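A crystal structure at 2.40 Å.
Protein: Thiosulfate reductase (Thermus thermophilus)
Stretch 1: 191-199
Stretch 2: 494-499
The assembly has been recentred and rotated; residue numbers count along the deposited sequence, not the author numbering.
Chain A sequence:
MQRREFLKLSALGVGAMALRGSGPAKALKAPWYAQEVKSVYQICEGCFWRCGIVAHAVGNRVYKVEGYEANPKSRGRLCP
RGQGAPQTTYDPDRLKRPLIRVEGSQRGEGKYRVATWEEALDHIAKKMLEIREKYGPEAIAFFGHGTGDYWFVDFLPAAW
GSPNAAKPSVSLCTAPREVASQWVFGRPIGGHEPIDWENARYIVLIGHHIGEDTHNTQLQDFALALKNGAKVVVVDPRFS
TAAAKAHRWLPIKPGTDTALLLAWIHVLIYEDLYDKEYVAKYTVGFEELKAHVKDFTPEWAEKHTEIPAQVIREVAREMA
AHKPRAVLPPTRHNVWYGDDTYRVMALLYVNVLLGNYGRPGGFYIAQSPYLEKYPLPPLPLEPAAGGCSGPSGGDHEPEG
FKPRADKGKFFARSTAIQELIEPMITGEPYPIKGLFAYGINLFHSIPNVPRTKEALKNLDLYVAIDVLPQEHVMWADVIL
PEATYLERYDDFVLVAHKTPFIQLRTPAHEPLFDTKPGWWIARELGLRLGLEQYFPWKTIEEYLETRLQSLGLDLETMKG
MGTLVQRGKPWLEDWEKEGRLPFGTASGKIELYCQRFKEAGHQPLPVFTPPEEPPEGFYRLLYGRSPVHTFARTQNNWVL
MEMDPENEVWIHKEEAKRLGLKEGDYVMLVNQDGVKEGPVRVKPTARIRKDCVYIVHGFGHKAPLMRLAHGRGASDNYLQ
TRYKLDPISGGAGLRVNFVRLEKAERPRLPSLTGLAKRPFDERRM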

# COMPACT_ATOMS: atom_id res chain seq x y z
N GLY A 191 21.35 -37.68 2.85
CA GLY A 191 21.78 -36.36 3.26
C GLY A 191 21.21 -35.17 2.47
O GLY A 191 21.04 -34.07 2.99
N HIS A 192 20.93 -35.41 1.18
CA HIS A 192 20.33 -34.40 0.27
C HIS A 192 18.92 -34.96 -0.02
O HIS A 192 18.69 -35.48 -1.11
CB HIS A 192 21.12 -34.26 -1.07
CG HIS A 192 20.95 -32.96 -1.80
ND1 HIS A 192 19.79 -32.57 -2.39
CD2 HIS A 192 21.81 -31.97 -2.02
CE1 HIS A 192 19.92 -31.39 -2.94
NE2 HIS A 192 21.16 -30.99 -2.73
N GLU A 193 18.00 -34.84 0.94
CA GLU A 193 16.67 -35.41 0.77
C GLU A 193 16.06 -35.21 -0.64
O GLU A 193 15.92 -34.05 -1.12
CB GLU A 193 15.71 -35.01 1.96
CG GLU A 193 16.06 -33.72 2.80
CD GLU A 193 17.08 -33.85 3.97
OE1 GLU A 193 16.81 -34.56 4.97
OE2 GLU A 193 18.16 -33.20 3.90
N PRO A 194 15.74 -36.34 -1.37
CA PRO A 194 15.16 -36.49 -2.72
C PRO A 194 13.76 -35.95 -3.13
O PRO A 194 12.99 -36.67 -3.77
CB PRO A 194 15.30 -37.98 -3.00
CG PRO A 194 14.99 -38.60 -1.66
CD PRO A 194 15.74 -37.64 -0.68
N ILE A 195 13.46 -34.71 -2.77
CA ILE A 195 12.17 -34.07 -3.08
C ILE A 195 12.26 -33.26 -4.38
O ILE A 195 13.19 -32.47 -4.57
CB ILE A 195 11.69 -33.10 -1.92
CG1 ILE A 195 11.59 -33.89 -0.61
CG2 ILE A 195 10.35 -32.42 -2.28
CD1 ILE A 195 12.93 -34.13 0.11
N ASP A 196 11.30 -33.49 -5.26
CA ASP A 196 11.20 -32.82 -6.56
C ASP A 196 10.39 -31.55 -6.29
O ASP A 196 9.22 -31.45 -6.67
CB ASP A 196 10.46 -33.74 -7.54
CG ASP A 196 10.45 -33.20 -8.96
OD1 ASP A 196 9.41 -33.36 -9.64
OD2 ASP A 196 11.48 -32.64 -9.37
N TRP A 197 10.99 -30.59 -5.62
CA TRP A 197 10.31 -29.35 -5.25
C TRP A 197 9.74 -28.52 -6.40
O TRP A 197 8.67 -27.91 -6.29
CB TRP A 197 11.22 -28.41 -4.45
CG TRP A 197 11.78 -28.94 -3.16
CD1 TRP A 197 12.99 -29.57 -2.97
CD2 TRP A 197 11.20 -28.79 -1.85
NE1 TRP A 197 13.18 -29.82 -1.63
CE2 TRP A 197 12.10 -29.34 -0.92
CE3 TRP A 197 10.01 -28.22 -1.38
CZ2 TRP A 197 11.85 -29.36 0.47
CZ3 TRP A 197 9.73 -28.24 0.00
CH2 TRP A 197 10.66 -28.81 0.91
N GLU A 198 10.47 -28.49 -7.50
CA GLU A 198 10.11 -27.68 -8.66
C GLU A 198 8.80 -28.07 -9.37
O GLU A 198 8.18 -27.24 -10.04
CB GLU A 198 11.28 -27.64 -9.62
CG GLU A 198 11.68 -29.02 -10.09
CD GLU A 198 12.60 -28.97 -11.31
OE1 GLU A 198 12.50 -29.86 -12.16
OE2 GLU A 198 13.39 -28.00 -11.37
N ASN A 199 8.38 -29.32 -9.24
CA ASN A 199 7.11 -29.77 -9.82
C ASN A 199 6.00 -29.94 -8.76
O ASN A 199 4.85 -30.18 -9.11
CB ASN A 199 7.26 -31.06 -10.64
CG ASN A 199 8.15 -30.91 -11.86
OD1 ASN A 199 7.97 -29.98 -12.65
ND2 ASN A 199 9.13 -31.81 -12.01
N LEU A 494 30.87 -37.61 -2.15
CA LEU A 494 29.91 -38.18 -3.11
C LEU A 494 28.47 -37.87 -2.71
O LEU A 494 28.08 -38.09 -1.56
CB LEU A 494 30.10 -39.72 -3.24
CG LEU A 494 31.50 -40.36 -3.36
CD1 LEU A 494 31.42 -41.86 -3.77
CD2 LEU A 494 32.35 -39.58 -4.38
N VAL A 495 27.66 -37.37 -3.63
CA VAL A 495 26.26 -37.06 -3.32
C VAL A 495 25.22 -37.80 -4.20
O VAL A 495 25.19 -37.62 -5.43
CB VAL A 495 25.97 -35.49 -3.39
CG1 VAL A 495 24.54 -35.18 -2.88
CG2 VAL A 495 27.02 -34.71 -2.59
N ALA A 496 24.40 -38.64 -3.57
CA ALA A 496 23.31 -39.37 -4.26
C ALA A 496 22.30 -38.29 -4.66
O ALA A 496 21.88 -37.45 -3.84
CB ALA A 496 22.67 -40.45 -3.36
N HIS A 497 21.85 -38.34 -5.90
CA HIS A 497 21.02 -37.26 -6.43
C HIS A 497 20.34 -37.60 -7.76
O HIS A 497 20.64 -38.61 -8.40
CB HIS A 497 21.99 -36.03 -6.63
CG HIS A 497 21.35 -34.70 -6.85
ND1 HIS A 497 21.08 -34.19 -8.09
CD2 HIS A 497 20.93 -33.78 -5.98
CE1 HIS A 497 20.52 -33.01 -8.00
NE2 HIS A 497 20.41 -32.74 -6.71
N LYS A 498 19.44 -36.72 -8.19
CA LYS A 498 18.76 -36.84 -9.50
C LYS A 498 19.94 -37.13 -10.51
O LYS A 498 19.89 -38.10 -11.29
CB LYS A 498 18.06 -35.50 -9.83
CG LYS A 498 16.93 -35.51 -10.88
CD LYS A 498 16.33 -34.10 -11.13
CE LYS A 498 14.80 -34.05 -10.91
NZ LYS A 498 14.06 -33.24 -11.96
N THR A 499 20.98 -36.29 -10.47
CA THR A 499 22.21 -36.42 -11.26
C THR A 499 23.39 -36.56 -10.25
O THR A 499 24.00 -35.55 -9.89
CB THR A 499 22.48 -35.17 -12.18
OG1 THR A 499 22.82 -34.04 -11.38
CG2 THR A 499 21.24 -34.87 -13.04
O HOH W 1 19.07 -36.74 -3.31
O HOH W 2 21.87 -37.61 -0.91

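No direct hydrogen bond joins these two stretches; where their backbones face each other, two waters do the work. Water 1 donates to His192 O (2.6 Å) and to Ala496 O (2.9 Å), while water 2 accepts from His192 N (3.2 Å) and donates to that same Ala496 O (2.9 Å). A single carbonyl thus takes two water hydrogens, and both polar backbone atoms of His192 are satisfied at one remove. His192 N lies 5.5 Å from Ala496 O, beyond direct hydrogen bonding, and water 2 lies between them.

Beside this bridge, His192 supplies the largest covered area. Its CA-to-CB bond points toward the partner stretch, and its t rotamer (chi1 -157°) goes with a ring that offers one face to His497. The edge of the His497 ring meets that face, CD2 lying 4.0 Å from His192 ND1, with planes at 85° and centroids 5.0 Å apart. This is an edge-to-face pair, in which a C-H edge can meet the other ring's pi face. His497 is held from its own side: Thr499 N donates to His497 ND1 at 3.2 Å. Val495 adds an apolar touch, its CG1 4.0 Å from His192 CB.

Charge closes the other end. Lys498 leaves its backbone sideways, yet its long side chain brings NZ to 3.7 Å from both Asp196 OD2 and Glu198 OE1. Both salt bridges are long, so one ammonium is shared between two carboxylates without tight contact to either. Asp196 is also braced locally: Asn199 ND2 donates to Asp196 OD1 at 2.8 Å, while Asp196 OD2 is the oxygen nearer Lys498 NZ.

The contact buries 202 Å², counting both sides, and combines bridging water, one ring pair, an apolar touch and a shared lysine.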